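Local coordinates for protein IroE-like serine hydrolase (Shewanella oneidensis, PDB 3GFF) that probably hydrolyses ester bonds, as a serine hydrolase related to IroE and a member of the esterase D family with an alpha/beta-hydrolase fold, at residues K15-R20 with K123-S128; R20-T25 with G115-F120; V45-D50 with G137-V142. All blocks are in the same frame, centred on the assembly; numbering follows the deposited sequence.

Interaction 1 (K15-R20 with K123-S128)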
ATOM      1  N   LYS A  15     -14.468  18.180  -7.615  1.00 29.30           N
ATOM      2  CA  LYS A  15     -14.608  19.056  -8.758  1.00 29.25           C
ATOM      3  C   LYS A  15     -15.561  18.594  -9.860  1.00 29.04           C
ATOM      4  O   LYS A  15     -15.873  17.408  -9.972  1.00 27.26           O
ATOM      5  CB  LYS A  15     -13.218  19.215  -9.374  1.00 30.36           C
ATOM      6  CG  LYS A  15     -12.621  20.592  -9.326  1.00 32.47           C
ATOM      7  CD  LYS A  15     -12.362  21.180  -7.978  1.00 33.07           C
ATOM      8  CE  LYS A  15     -12.188  22.671  -8.164  1.00 34.29           C
ATOM      9  NZ  LYS A  15     -13.470  23.285  -8.683  1.00 35.21           N
ATOM     10  N   ARG A  16     -15.986  19.553 -10.688  1.00 29.15           N
ATOM     11  CA  ARG A  16     -16.821  19.290 -11.868  1.00 30.80           C
ATOM     12  C   ARG A  16     -16.402  20.134 -13.064  1.00 30.22           C
ATOM     13  O   ARG A  16     -16.057  21.320 -12.933  1.00 29.70           O
ATOM     14  CB  ARG A  16     -18.302  19.576 -11.612  1.00 33.22           C
ATOM     15  CG  ARG A  16     -18.989  18.465 -10.898  1.00 35.96           C
ATOM     16  CD  ARG A  16     -20.181  18.949 -10.124  1.00 38.30           C
ATOM     17  NE  ARG A  16     -20.499  17.963  -9.095  1.00 39.98           N
ATOM     18  CZ  ARG A  16     -21.570  17.170  -9.081  1.00 41.16           C
ATOM     19  NH1 ARG A  16     -22.510  17.274 -10.032  1.00 41.92           N
ATOM     20  NH2 ARG A  16     -21.724  16.294  -8.071  1.00 40.59           N
ATOM     21  N   LEU A  17     -16.490  19.516 -14.235  1.00 28.60           N
ATOM     22  CA  LEU A  17     -16.199  20.172 -15.482  1.00 27.97           C
ATOM     23  C   LEU A  17     -17.264  19.771 -16.515  1.00 27.54           C
ATOM     24  O   LEU A  17     -17.549  18.568 -16.708  1.00 27.97           O
ATOM     25  CB  LEU A  17     -14.803  19.709 -15.920  1.00 27.82           C
ATOM     26  CG  LEU A  17     -14.067  20.362 -17.073  1.00 28.15           C
ATOM     27  CD1 LEU A  17     -12.628  19.888 -17.096  1.00 27.81           C
ATOM     28  CD2 LEU A  17     -14.761  20.030 -18.371  1.00 29.86           C
ATOM     29  N   GLU A  18     -17.848  20.757 -17.177  1.00 27.60           N
ATOM     30  CA  GLU A  18     -18.802  20.481 -18.253  1.00 27.92           C
ATOM     31  C   GLU A  18     -17.974  20.139 -19.480  1.00 26.61           C
ATOM     32  O   GLU A  18     -17.302  21.004 -19.999  1.00 28.31           O
ATOM     33  CB  GLU A  18     -19.707  21.678 -18.546  1.00 28.17           C
ATOM     34  CG  GLU A  18     -20.687  22.018 -17.438  1.00 29.70           C
ATOM     35  CD  GLU A  18     -21.540  20.822 -16.986  1.00 31.35           C
ATOM     36  OE1 GLU A  18     -22.486  20.413 -17.722  1.00 32.57           O
ATOM     37  OE2 GLU A  18     -21.276  20.306 -15.875  1.00 31.43           O
ATOM     38  N   SER A  19     -17.992  18.876 -19.921  1.00 25.13           N
ATOM     39  CA  SER A  19     -17.238  18.476 -21.105  1.00 23.92           C
ATOM     40  C   SER A  19     -18.047  18.781 -22.336  1.00 23.59           C
ATOM     41  O   SER A  19     -19.080  18.178 -22.552  1.00 24.54           O
ATOM     42  CB  SER A  19     -16.883  16.984 -21.119  1.00 24.65           C
ATOM     43  OG  SER A  19     -16.207  16.644 -22.323  1.00 22.81           O
ATOM     44  N   ARG A  20     -17.580  19.752 -23.116  1.00 22.54           N
ATOM     45  CA  ARG A  20     -18.171  20.079 -24.413  1.00 23.38           C
ATOM     46  C   ARG A  20     -17.931  18.931 -25.413  1.00 23.45           C
ATOM     47  O   ARG A  20     -18.793  18.624 -26.224  1.00 22.96           O
ATOM     48  CB  ARG A  20     -17.481  21.322 -24.928  1.00 23.63           C
ATOM     49  CG  ARG A  20     -17.486  22.463 -23.913  1.00 24.51           C
ATOM     50  CD  ARG A  20     -18.293  23.545 -24.326  1.00 24.22           C
ATOM     51  NE  ARG A  20     -17.683  24.083 -25.520  1.00 25.06           N
ATOM     52  CZ  ARG A  20     -18.249  24.997 -26.287  1.00 26.62           C
ATOM     53  NH1 ARG A  20     -19.446  25.526 -25.969  1.00 27.11           N
ATOM     54  NH2 ARG A  20     -17.617  25.393 -27.376  1.00 26.02           N
ATOM     55  N   LYS A 123      -7.728  18.535 -23.913  1.00 22.26           N
ATOM     56  CA  LYS A 123      -8.354  19.738 -24.405  1.00 22.99           C
ATOM     57  C   LYS A 123      -9.189  20.443 -23.339  1.00 21.56           C
ATOM     58  O   LYS A 123      -9.331  21.644 -23.401  1.00 18.28           O
ATOM     59  CB  LYS A 123      -9.177  19.445 -25.668  1.00 23.71           C
ATOM     60  CG  LYS A 123      -8.354  18.865 -26.820  1.00 23.80           C
ATOM     61  CD  LYS A 123      -7.401  19.885 -27.431  1.00 24.35           C
ATOM     62  CE  LYS A 123      -6.771  19.355 -28.768  1.00 24.67           C
ATOM     63  NZ  LYS A 123      -5.847  20.355 -29.426  1.00 22.41           N
ATOM     64  N   GLU A 124      -9.682  19.701 -22.346  1.00 21.65           N
ATOM     65  CA  GLU A 124     -10.515  20.287 -21.301  1.00 21.39           C
ATOM     66  C   GLU A 124      -9.988  20.099 -19.885  1.00 22.32           C
ATOM     67  O   GLU A 124      -9.664  21.086 -19.207  1.00 23.96           O
ATOM     68  CB  GLU A 124     -11.918  19.732 -21.421  1.00 21.93           C
ATOM     69  CG  GLU A 124     -12.565  20.000 -22.767  1.00 20.06           C
ATOM     70  CD  GLU A 124     -13.896  19.307 -22.965  1.00 20.79           C
ATOM     71  OE1 GLU A 124     -14.097  18.186 -22.464  1.00 23.57           O
ATOM     72  OE2 GLU A 124     -14.748  19.857 -23.662  1.00 20.44           O
ATOM     73  N   LEU A 125      -9.852  18.861 -19.427  1.00 22.49           N
ATOM     74  CA  LEU A 125      -9.428  18.645 -18.042  1.00 23.20           C
ATOM     75  C   LEU A 125      -8.013  19.209 -17.686  1.00 22.86           C
ATOM     76  O   LEU A 125      -7.900  20.040 -16.777  1.00 22.09           O
ATOM     77  CB  LEU A 125      -9.572  17.175 -17.640  1.00 22.91           C
ATOM     78  CG  LEU A 125      -9.318  16.841 -16.149  1.00 23.88           C
ATOM     79  CD1 LEU A 125     -10.307  17.509 -15.209  1.00 22.07           C
ATOM     80  CD2 LEU A 125      -9.307  15.322 -15.914  1.00 22.60           C
ATOM     81  N   ALA A 126      -6.959  18.792 -18.377  1.00 21.45           N
ATOM     82  CA  ALA A 126      -5.629  19.279 -17.996  1.00 23.07           C
ATOM     83  C   ALA A 126      -5.495  20.836 -18.046  1.00 23.86           C
ATOM     84  O   ALA A 126      -5.015  21.470 -17.101  1.00 24.80           O
ATOM     85  CB  ALA A 126      -4.496  18.544 -18.773  1.00 22.21           C
ATOM     86  N   PRO A 127      -5.920  21.459 -19.131  1.00 23.41           N
ATOM     87  CA  PRO A 127      -5.837  22.917 -19.106  1.00 24.29           C
ATOM     88  C   PRO A 127      -6.518  23.562 -17.886  1.00 24.33           C
ATOM     89  O   PRO A 127      -6.041  24.574 -17.369  1.00 23.72           O
ATOM     90  CB  PRO A 127      -6.547  23.326 -20.407  1.00 24.21           C
ATOM     91  CG  PRO A 127      -6.443  22.146 -21.290  1.00 22.96           C
ATOM     92  CD  PRO A 127      -6.380  20.940 -20.432  1.00 24.17           C
ATOM     93  N   SER A 128      -7.631  22.984 -17.442  1.00 24.71           N
ATOM     94  CA  SER A 128      -8.409  23.515 -16.314  1.00 24.60           C
ATOM     95  C   SER A 128      -7.647  23.383 -14.981  1.00 24.26           C
ATOM     96  O   SER A 128      -7.600  24.326 -14.189  1.00 24.71           O
ATOM     97  CB  SER A 128      -9.767  22.809 -16.231  1.00 23.88           C
ATOM     98  OG  SER A 128     -10.491  23.262 -15.122  1.00 23.84           O
TER
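The carboxylate of Glu124 reaches from helix 114-132 to Ser19 and Arg20 at the end of strand 12-19, where each of its oxygens takes a different partner. Ser19 OG donates to Glu124 OE1 at 2.6 Å, meeting the syn lone pair of that oxygen, on the side of OE2. Glu124 OE2 lies 2.9 Å from Arg20 N, but the bond is weak, bent to 119° at the hydrogen, and the same oxygen also accepts from Leu21 N. The acid gets there because its chain runs extended beyond CG (chi2 173°), while Ser19 OG also accepts from Leu22 N. An alanine in place of Glu124 would probably leave Ser19 OG without its acceptor and Arg20 N and Leu21 N without their carboxylate partner, so that the turn after the strand would be less firmly held. The Arg20 side chain bends off across that of Glu124 at about a right angle; its NE stays 5.5 Å from Glu124 OE2, too far for the two charges to touch.

Leu17 supplies the apolar half. With CG anti to the backbone N (chi1 -170°), its CD1 points at the helix backbone, 3.6 Å from Leu125 CA, and meets Leu125 CD1 at 3.8 Å. More loosely, Leu17 CD2 lies beside Glu124 CB and its CD1 beside Ser128 CB. Strand 12-19, outermost within this chain, thus lies against helix 114-132, while its neighbour, strand 24-31, brings Tyr28 against Leu17, Leu125 and Ser128, and Phe120 of the same helix packs on Ser19 and Leu125.

Interaction 2 (R20-T25 with G115-F120); sequences RLLKET and GRFLDF
Leu21 directs its side chain at the helix and sets CD1 against the backbone around Asp119 and Phe120. The methyl carbon CD1 of Leu21 is 3.5 Å from Asp119 O and 3.6 Å from Phe120 N, and it also touches Asp119 CB at 3.8 Å. The polar end of Asp119 is engaged by a salt bridge from OD1 to Arg159. The Arg116 chain, bent at chi2 and chi3, carries its guanidinium to the carbonyl of Leu21, NH1 3.8 Å from Leu21 O, without a hydrogen bond.

The reversal these residues occupy joins strands 12-19 and 24-31, a beta hairpin at one side of the central sheet. Within it, Leu22 turns to the buried Phe117 and Phe120. Its CG is anti to the carbonyl carbon (chi1 -63°), and Leu22 CD1 meets Phe120 CB at 3.7 Å, the two side chains crossing at about a right angle. The same Leu22 CD1 approaches the Phe117 ring at its edge, 4.3 Å from CD1 of Phe117.

Lys23 lies in the left-handed helical region (phi 58°, psi 41°) and, with Glu24, faces Ser19 in a G1 beta bulge. Beyond it, Glu24 OE2 forms salt bridges with Arg26 and Arg88, and Thr25 OG1 hydrogen-bonds Glu18 of the partner strand.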
ATOM      1  N   ARG A  20     -17.580  19.752 -23.116  1.00 22.54           N
ATOM      2  CA  ARG A  20     -18.171  20.079 -24.413  1.00 23.38           C
ATOM      3  C   ARG A  20     -17.931  18.931 -25.413  1.00 23.45           C
ATOM      4  O   ARG A  20     -18.793  18.624 -26.224  1.00 22.96           O
ATOM      5  CB  ARG A  20     -17.481  21.322 -24.928  1.00 23.63           C
ATOM      6  CG  ARG A  20     -17.486  22.463 -23.913  1.00 24.51           C
ATOM      7  CD  ARG A  20     -18.293  23.545 -24.326  1.00 24.22           C
ATOM      8  NE  ARG A  20     -17.683  24.083 -25.520  1.00 25.06           N
ATOM      9  CZ  ARG A  20     -18.249  24.997 -26.287  1.00 26.62           C
ATOM     10  NH1 ARG A  20     -19.446  25.526 -25.969  1.00 27.11           N
ATOM     11  NH2 ARG A  20     -17.617  25.393 -27.376  1.00 26.02           N
ATOM     12  N   LEU A  21     -16.721  18.355 -25.353  1.00 21.76           N
ATOM     13  CA  LEU A  21     -16.311  17.201 -26.151  1.00 23.14           C
ATOM     14  C   LEU A  21     -17.158  15.951 -25.891  1.00 22.82           C
ATOM     15  O   LEU A  21     -17.603  15.324 -26.823  1.00 22.60           O
ATOM     16  CB  LEU A  21     -14.852  16.808 -25.833  1.00 24.27           C
ATOM     17  CG  LEU A  21     -13.781  17.336 -26.776  1.00 25.68           C
ATOM     18  CD1 LEU A  21     -12.373  17.184 -26.211  1.00 24.60           C
ATOM     19  CD2 LEU A  21     -13.951  16.560 -28.101  1.00 26.62           C
ATOM     20  N   LEU A  22     -17.300  15.577 -24.617  1.00 22.24           N
ATOM     21  CA  LEU A  22     -18.079  14.409 -24.219  1.00 23.15           C
ATOM     22  C   LEU A  22     -19.596  14.716 -24.060  1.00 23.68           C
ATOM     23  O   LEU A  22     -20.400  13.794 -23.918  1.00 24.63           O
ATOM     24  CB  LEU A  22     -17.459  13.750 -22.954  1.00 22.95           C
ATOM     25  CG  LEU A  22     -16.032  13.196 -23.168  1.00 22.86           C
ATOM     26  CD1 LEU A  22     -15.388  12.568 -21.928  1.00 21.03           C
ATOM     27  CD2 LEU A  22     -16.046  12.181 -24.326  1.00 23.05           C
ATOM     28  N   LYS A  23     -19.977  15.989 -24.120  1.00 23.10           N
ATOM     29  CA  LYS A  23     -21.386  16.406 -24.029  1.00 24.70           C
ATOM     30  C   LYS A  23     -22.039  15.921 -22.717  1.00 24.53           C
ATOM     31  O   LYS A  23     -23.195  15.493 -22.683  1.00 24.86           O
ATOM     32  CB  LYS A  23     -22.160  15.938 -25.280  1.00 25.30           C
ATOM     33  CG  LYS A  23     -23.355  16.814 -25.652  1.00 26.20           C
ATOM     34  CD  LYS A  23     -24.107  16.343 -26.915  1.00 25.86           C
ATOM     35  CE  LYS A  23     -25.045  17.446 -27.487  1.00 26.53           C
ATOM     36  NZ  LYS A  23     -26.150  17.950 -26.574  1.00 25.92           N
ATOM     37  N   GLU A  24     -21.278  16.018 -21.630  1.00 24.56           N
ATOM     38  CA  GLU A  24     -21.736  15.612 -20.296  1.00 24.26           C
ATOM     39  C   GLU A  24     -20.941  16.330 -19.225  1.00 23.27           C
ATOM     40  O   GLU A  24     -19.924  16.960 -19.493  1.00 23.41           O
ATOM     41  CB  GLU A  24     -21.584  14.081 -20.103  1.00 23.41           C
ATOM     42  CG  GLU A  24     -20.162  13.577 -20.252  1.00 24.40           C
ATOM     43  CD  GLU A  24     -20.012  12.039 -20.258  1.00 25.27           C
ATOM     44  OE1 GLU A  24     -20.998  11.304 -20.463  1.00 26.85           O
ATOM     45  OE2 GLU A  24     -18.876  11.564 -20.108  1.00 24.17           O
ATOM     46  N   THR A  25     -21.435  16.221 -18.003  1.00 22.39           N
ATOM     47  CA  THR A  25     -20.744  16.692 -16.827  1.00 21.57           C
ATOM     48  C   THR A  25     -19.754  15.605 -16.447  1.00 22.23           C
ATOM     49  O   THR A  25     -20.101  14.421 -16.436  1.00 20.73           O
ATOM     50  CB  THR A  25     -21.711  16.843 -15.659  1.00 21.66           C
ATOM     51  OG1 THR A  25     -22.776  17.701 -16.063  1.00 20.11           O
ATOM     52  CG2 THR A  25     -20.998  17.438 -14.420  1.00 21.18           C
ATOM     53  N   GLY A 115     -10.140   7.532 -27.624  1.00 22.70           N
ATOM     54  CA  GLY A 115      -9.549   8.694 -28.329  1.00 23.19           C
ATOM     55  C   GLY A 115     -10.119   9.997 -27.849  1.00 23.62           C
ATOM     56  O   GLY A 115      -9.390  10.935 -27.496  1.00 24.81           O
ATOM     57  N   ARG A 116     -11.441  10.031 -27.814  1.00 23.91           N
ATOM     58  CA  ARG A 116     -12.185  11.193 -27.368  1.00 24.05           C
ATOM     59  C   ARG A 116     -12.048  11.476 -25.885  1.00 21.51           C
ATOM     60  O   ARG A 116     -12.031  12.635 -25.503  1.00 21.33           O
ATOM     61  CB  ARG A 116     -13.649  11.070 -27.803  1.00 25.31           C
ATOM     62  CG  ARG A 116     -13.747  11.172 -29.346  1.00 28.10           C
ATOM     63  CD  ARG A 116     -14.780  10.256 -30.006  1.00 30.17           C
ATOM     64  NE  ARG A 116     -16.173  10.670 -30.265  1.00 31.74           N
ATOM     65  CZ  ARG A 116     -16.797  11.811 -29.944  1.00 32.41           C
ATOM     66  NH1 ARG A 116     -16.231  12.820 -29.266  1.00 32.70           N
ATOM     67  NH2 ARG A 116     -18.068  11.926 -30.319  1.00 31.14           N
ATOM     68  N   PHE A 117     -11.996  10.439 -25.065  1.00 20.75           N
ATOM     69  CA  PHE A 117     -11.767  10.606 -23.639  1.00 20.38           C
ATOM     70  C   PHE A 117     -10.355  11.198 -23.388  1.00 21.12           C
ATOM     71  O   PHE A 117     -10.185  12.068 -22.505  1.00 18.53           O
ATOM     72  CB  PHE A 117     -12.029   9.288 -22.904  1.00 22.09           C
ATOM     73  CG  PHE A 117     -11.601   9.278 -21.465  1.00 22.31           C
ATOM     74  CD1 PHE A 117     -12.351   9.900 -20.499  1.00 23.92           C
ATOM     75  CD2 PHE A 117     -10.447   8.605 -21.076  1.00 23.30           C
ATOM     76  CE1 PHE A 117     -11.963   9.854 -19.164  1.00 23.20           C
ATOM     77  CE2 PHE A 117     -10.049   8.575 -19.757  1.00 22.48           C
ATOM     78  CZ  PHE A 117     -10.792   9.202 -18.806  1.00 22.81           C
ATOM     79  N   LEU A 118      -9.344  10.735 -24.139  1.00 21.64           N
ATOM     80  CA  LEU A 118      -8.011  11.327 -24.050  1.00 22.09           C
ATOM     81  C   LEU A 118      -8.069  12.797 -24.510  1.00 22.89           C
ATOM     82  O   LEU A 118      -7.414  13.675 -23.937  1.00 23.21           O
ATOM     83  CB  LEU A 118      -6.982  10.535 -24.870  1.00 22.89           C
ATOM     84  CG  LEU A 118      -6.483   9.261 -24.179  1.00 24.21           C
ATOM     85  CD1 LEU A 118      -5.875   8.261 -25.192  1.00 23.20           C
ATOM     86  CD2 LEU A 118      -5.496   9.662 -23.023  1.00 22.39           C
ATOM     87  N   ASP A 119      -8.843  13.067 -25.557  1.00 24.21           N
ATOM     88  CA  ASP A 119      -9.014  14.451 -26.027  1.00 23.65           C
ATOM     89  C   ASP A 119      -9.631  15.292 -24.920  1.00 24.64           C
ATOM     90  O   ASP A 119      -9.251  16.456 -24.708  1.00 27.82           O
ATOM     91  CB  ASP A 119      -9.892  14.500 -27.257  1.00 24.32           C
ATOM     92  CG  ASP A 119      -9.204  13.947 -28.495  1.00 24.10           C
ATOM     93  OD1 ASP A 119      -7.966  13.791 -28.532  1.00 22.59           O
ATOM     94  OD2 ASP A 119      -9.922  13.650 -29.431  1.00 24.69           O
ATOM     95  N   PHE A 120     -10.602  14.716 -24.218  1.00 24.74           N
ATOM     96  CA  PHE A 120     -11.213  15.363 -23.038  1.00 22.56           C
ATOM     97  C   PHE A 120     -10.161  15.778 -21.999  1.00 21.28           C
ATOM     98  O   PHE A 120     -10.210  16.872 -21.450  1.00 20.29           O
ATOM     99  CB  PHE A 120     -12.295  14.475 -22.407  1.00 21.81           C
ATOM    100  CG  PHE A 120     -12.445  14.670 -20.889  1.00 21.41           C
ATOM    101  CD1 PHE A 120     -13.007  15.830 -20.360  1.00 21.43           C
ATOM    102  CD2 PHE A 120     -12.023  13.668 -19.994  1.00 21.96           C
ATOM    103  CE1 PHE A 120     -13.145  16.008 -18.963  1.00 21.30           C
ATOM    104  CE2 PHE A 120     -12.124  13.857 -18.576  1.00 20.89           C
ATOM    105  CZ  PHE A 120     -12.687  15.036 -18.084  1.00 21.63           C
TER

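Interaction 3 (V45-D50 with G137-V142)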
ATOM      1  N   VAL A  45       1.846  16.180 -11.855  1.00 23.91           N
ATOM      2  CA  VAL A  45       0.453  15.809 -11.693  1.00 23.47           C
ATOM      3  C   VAL A  45       0.315  14.342 -12.031  1.00 24.42           C
ATOM      4  O   VAL A  45       0.704  13.906 -13.120  1.00 23.30           O
ATOM      5  CB  VAL A  45      -0.491  16.644 -12.583  1.00 22.34           C
ATOM      6  CG1 VAL A  45      -2.014  16.290 -12.266  1.00 22.09           C
ATOM      7  CG2 VAL A  45      -0.223  18.147 -12.415  1.00 19.98           C
ATOM      8  N   VAL A  46      -0.240  13.582 -11.088  1.00 25.75           N
ATOM      9  CA  VAL A  46      -0.476  12.148 -11.293  1.00 24.61           C
ATOM     10  C   VAL A  46      -1.972  11.994 -11.505  1.00 23.98           C
ATOM     11  O   VAL A  46      -2.797  12.220 -10.608  1.00 22.61           O
ATOM     12  CB  VAL A  46       0.093  11.251 -10.137  1.00 24.38           C
ATOM     13  CG1 VAL A  46      -0.245   9.801 -10.373  1.00 24.85           C
ATOM     14  CG2 VAL A  46       1.655  11.362 -10.051  1.00 23.95           C
ATOM     15  N   TYR A  47      -2.329  11.654 -12.730  1.00 23.42           N
ATOM     16  CA  TYR A  47      -3.743  11.418 -13.083  1.00 24.15           C
ATOM     17  C   TYR A  47      -4.099   9.952 -12.884  1.00 24.14           C
ATOM     18  O   TYR A  47      -3.478   9.101 -13.487  1.00 26.61           O
ATOM     19  CB  TYR A  47      -3.990  11.796 -14.539  1.00 23.51           C
ATOM     20  CG  TYR A  47      -3.993  13.295 -14.828  1.00 23.20           C
ATOM     21  CD1 TYR A  47      -2.812  13.959 -15.105  1.00 23.62           C
ATOM     22  CD2 TYR A  47      -5.182  14.014 -14.914  1.00 23.04           C
ATOM     23  CE1 TYR A  47      -2.798  15.273 -15.420  1.00 22.54           C
ATOM     24  CE2 TYR A  47      -5.186  15.346 -15.213  1.00 22.54           C
ATOM     25  CZ  TYR A  47      -3.982  15.976 -15.463  1.00 23.33           C
ATOM     26  OH  TYR A  47      -3.915  17.304 -15.784  1.00 22.26           O
ATOM     27  N   LEU A  48      -5.084   9.667 -12.028  1.00 25.68           N
ATOM     28  CA  LEU A  48      -5.524   8.298 -11.761  1.00 24.95           C
ATOM     29  C   LEU A  48      -6.904   8.043 -12.418  1.00 25.66           C
ATOM     30  O   LEU A  48      -7.872   8.761 -12.129  1.00 23.89           O
ATOM     31  CB  LEU A  48      -5.651   8.049 -10.251  1.00 23.65           C
ATOM     32  CG  LEU A  48      -4.481   8.456  -9.339  1.00 22.68           C
ATOM     33  CD1 LEU A  48      -4.912   8.259  -7.894  1.00 20.49           C
ATOM     34  CD2 LEU A  48      -3.146   7.648  -9.675  1.00 20.59           C
ATOM     35  N   LEU A  49      -6.965   7.043 -13.307  1.00 24.84           N
ATOM     36  CA  LEU A  49      -8.215   6.605 -13.911  1.00 24.91           C
ATOM     37  C   LEU A  49      -8.966   5.729 -12.910  1.00 26.99           C
ATOM     38  O   LEU A  49      -8.385   5.317 -11.905  1.00 26.10           O
ATOM     39  CB  LEU A  49      -7.950   5.828 -15.195  1.00 23.97           C
ATOM     40  CG  LEU A  49      -7.250   6.625 -16.295  1.00 22.71           C
ATOM     41  CD1 LEU A  49      -7.129   5.798 -17.553  1.00 22.83           C
ATOM     42  CD2 LEU A  49      -7.971   7.935 -16.567  1.00 19.81           C
ATOM     43  N   ASP A  50     -10.241   5.450 -13.206  1.00 27.44           N
ATOM     44  CA  ASP A  50     -11.136   4.698 -12.319  1.00 27.17           C
ATOM     45  C   ASP A  50     -11.165   5.312 -10.947  1.00 27.51           C
ATOM     46  O   ASP A  50     -11.151   4.599  -9.950  1.00 28.03           O
ATOM     47  CB  ASP A  50     -10.734   3.223 -12.226  1.00 27.11           C
ATOM     48  CG  ASP A  50     -11.063   2.471 -13.465  1.00 26.85           C
ATOM     49  OD1 ASP A  50     -12.209   2.668 -13.959  1.00 27.57           O
ATOM     50  OD2 ASP A  50     -10.200   1.715 -13.941  1.00 22.69           O
ATOM     51  N   GLY A 137       4.949  20.584 -15.425  1.00 23.78           N
ATOM     52  CA  GLY A 137       5.219  20.025 -16.755  1.00 24.61           C
ATOM     53  C   GLY A 137       5.409  18.530 -16.795  1.00 24.73           C
ATOM     54  O   GLY A 137       5.462  17.948 -17.859  1.00 25.78           O
ATOM     55  N   ILE A 138       5.516  17.902 -15.633  1.00 25.20           N
ATOM     56  CA  ILE A 138       5.631  16.453 -15.547  1.00 25.34           C
ATOM     57  C   ILE A 138       4.254  15.855 -15.235  1.00 24.92           C
ATOM     58  O   ILE A 138       3.703  16.073 -14.142  1.00 23.65           O
ATOM     59  CB  ILE A 138       6.694  16.045 -14.483  1.00 25.55           C
ATOM     60  CG1 ILE A 138       8.056  16.672 -14.829  1.00 24.83           C
ATOM     61  CG2 ILE A 138       6.830  14.541 -14.405  1.00 23.99           C
ATOM     62  CD1 ILE A 138       8.558  16.326 -16.226  1.00 25.20           C
ATOM     63  N   ASN A 139       3.691  15.145 -16.212  1.00 24.02           N
ATOM     64  CA  ASN A 139       2.373  14.534 -16.056  1.00 24.45           C
ATOM     65  C   ASN A 139       2.466  13.023 -16.213  1.00 24.62           C
ATOM     66  O   ASN A 139       3.041  12.537 -17.203  1.00 24.93           O
ATOM     67  CB  ASN A 139       1.404  15.079 -17.106  1.00 25.18           C
ATOM     68  CG  ASN A 139       1.275  16.563 -17.047  1.00 25.28           C
ATOM     69  OD1 ASN A 139       0.832  17.118 -16.044  1.00 25.40           O
ATOM     70  ND2 ASN A 139       1.682  17.233 -18.122  1.00 25.86           N
ATOM     71  N   VAL A 140       1.844  12.312 -15.270  1.00 23.81           N
ATOM     72  CA  VAL A 140       1.856  10.852 -15.201  1.00 24.51           C
ATOM     73  C   VAL A 140       0.425  10.325 -15.297  1.00 23.56           C
ATOM     74  O   VAL A 140      -0.453  10.878 -14.689  1.00 22.99           O
ATOM     75  CB  VAL A 140       2.518  10.368 -13.852  1.00 24.04           C
ATOM     76  CG1 VAL A 140       2.471   8.823 -13.691  1.00 22.63           C
ATOM     77  CG2 VAL A 140       3.958  10.889 -13.747  1.00 24.12           C
ATOM     78  N   LEU A 141       0.202   9.274 -16.086  1.00 24.20           N
ATOM     79  CA  LEU A 141      -1.118   8.639 -16.205  1.00 24.12           C
ATOM     80  C   LEU A 141      -1.001   7.247 -15.611  1.00 24.74           C
ATOM     81  O   LEU A 141      -0.074   6.478 -15.988  1.00 26.53           O
ATOM     82  CB  LEU A 141      -1.620   8.579 -17.666  1.00 23.79           C
ATOM     83  CG  LEU A 141      -3.022   7.968 -17.946  1.00 23.48           C
ATOM     84  CD1 LEU A 141      -4.136   8.730 -17.232  1.00 22.20           C
ATOM     85  CD2 LEU A 141      -3.288   7.939 -19.454  1.00 23.21           C
ATOM     86  N   VAL A 142      -1.922   6.935 -14.682  1.00 24.34           N
ATOM     87  CA  VAL A 142      -2.013   5.623 -14.025  1.00 23.51           C
ATOM     88  C   VAL A 142      -3.356   4.949 -14.426  1.00 23.68           C
ATOM     89  O   VAL A 142      -4.443   5.436 -14.101  1.00 24.78           O
ATOM     90  CB  VAL A 142      -1.884   5.720 -12.464  1.00 23.51           C
ATOM     91  CG1 VAL A 142      -1.965   4.336 -11.801  1.00 20.99           C
ATOM     92  CG2 VAL A 142      -0.600   6.455 -12.050  1.00 23.15           C
TER
HETATM   93  O   HOH W   1      -1.479  18.506 -16.168  1.00 22.71           O
HETATM   94  O   HOH W   2      -6.073   3.872 -12.037  1.00 11.83           O
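Val45 to Leu48 and Ile138 to Val142 run alongside each other as neighbouring parallel strands, their axes 4.7 Å apart and inclined by 19°. Four backbone hydrogen bonds join them: Val45 N to Ile138 O, Val140 N to Val45 O, Tyr47 N to Val140 O and Val142 N to Tyr47 O. Leu49, just beyond the strand, adds a fifth and the longest, with Leu49 N 3.1 Å from Val142 O.

On one face, Val46, Leu48, Val140 and Val142 make an aliphatic layer. Leu48 CD2 rests 3.6 Å from Val142 CB, the two side chains side by side, and Val46 CG1 meets Val142 CG2 at 3.8 Å.

The other face carries Val45, Tyr47, Asn139 and Leu141. Tyr47 CG is anti to the carbonyl carbon (chi1 -72°), and Val140 O lies at the ring's edge, in its plane. Tyr47 and Asn139 point the same way, ring and amide planes 62° apart, and a water bridges them: it accepts from Tyr47 OH at 2.7 Å and donates to Asn139 OD1 at 2.7 Å. Asn139 ND2 hydrogen-bonds Leu161 O. Past the strand, Leu49 CG touches Leu141 CD1 at 3.9 Å.

Further out, helix 114-132 covers this face with Ala126 and Ile129 on Tyr47, and sets Phe117 on Leu49 beyond the strand end. Strands 77-81 and 164-168 flank the pair within the sheet. This is the parallel core of an alpha/beta-hydrolase fold, in which strand 138-144 leads to a GxSxG sequence with Ser145 at its centre, consistent with a nucleophile elbow.

In the fold
From the N terminus, strand 12-19 comes first, and interaction 1 closes the widest loop by bringing it to residues 123-128 of helix 114-132. The hairpin turn that follows meets the preceding part of that helix, so interaction 2 is nested inside interaction 1; the two share Arg20, and their centres lie about 9 Å apart. Strand 43-48 comes next and pairs with strand 138-144 after the helix, so interaction 3 crosses both others along the chain. Interactions 1 and 2 fasten helix 114-132 to the outer hairpin, and interaction 3 joins two central strands of the same sheet. Leu125 CD2 to Tyr47 CE2, at 4.2 Å, joins interactions 1 and 3 directly.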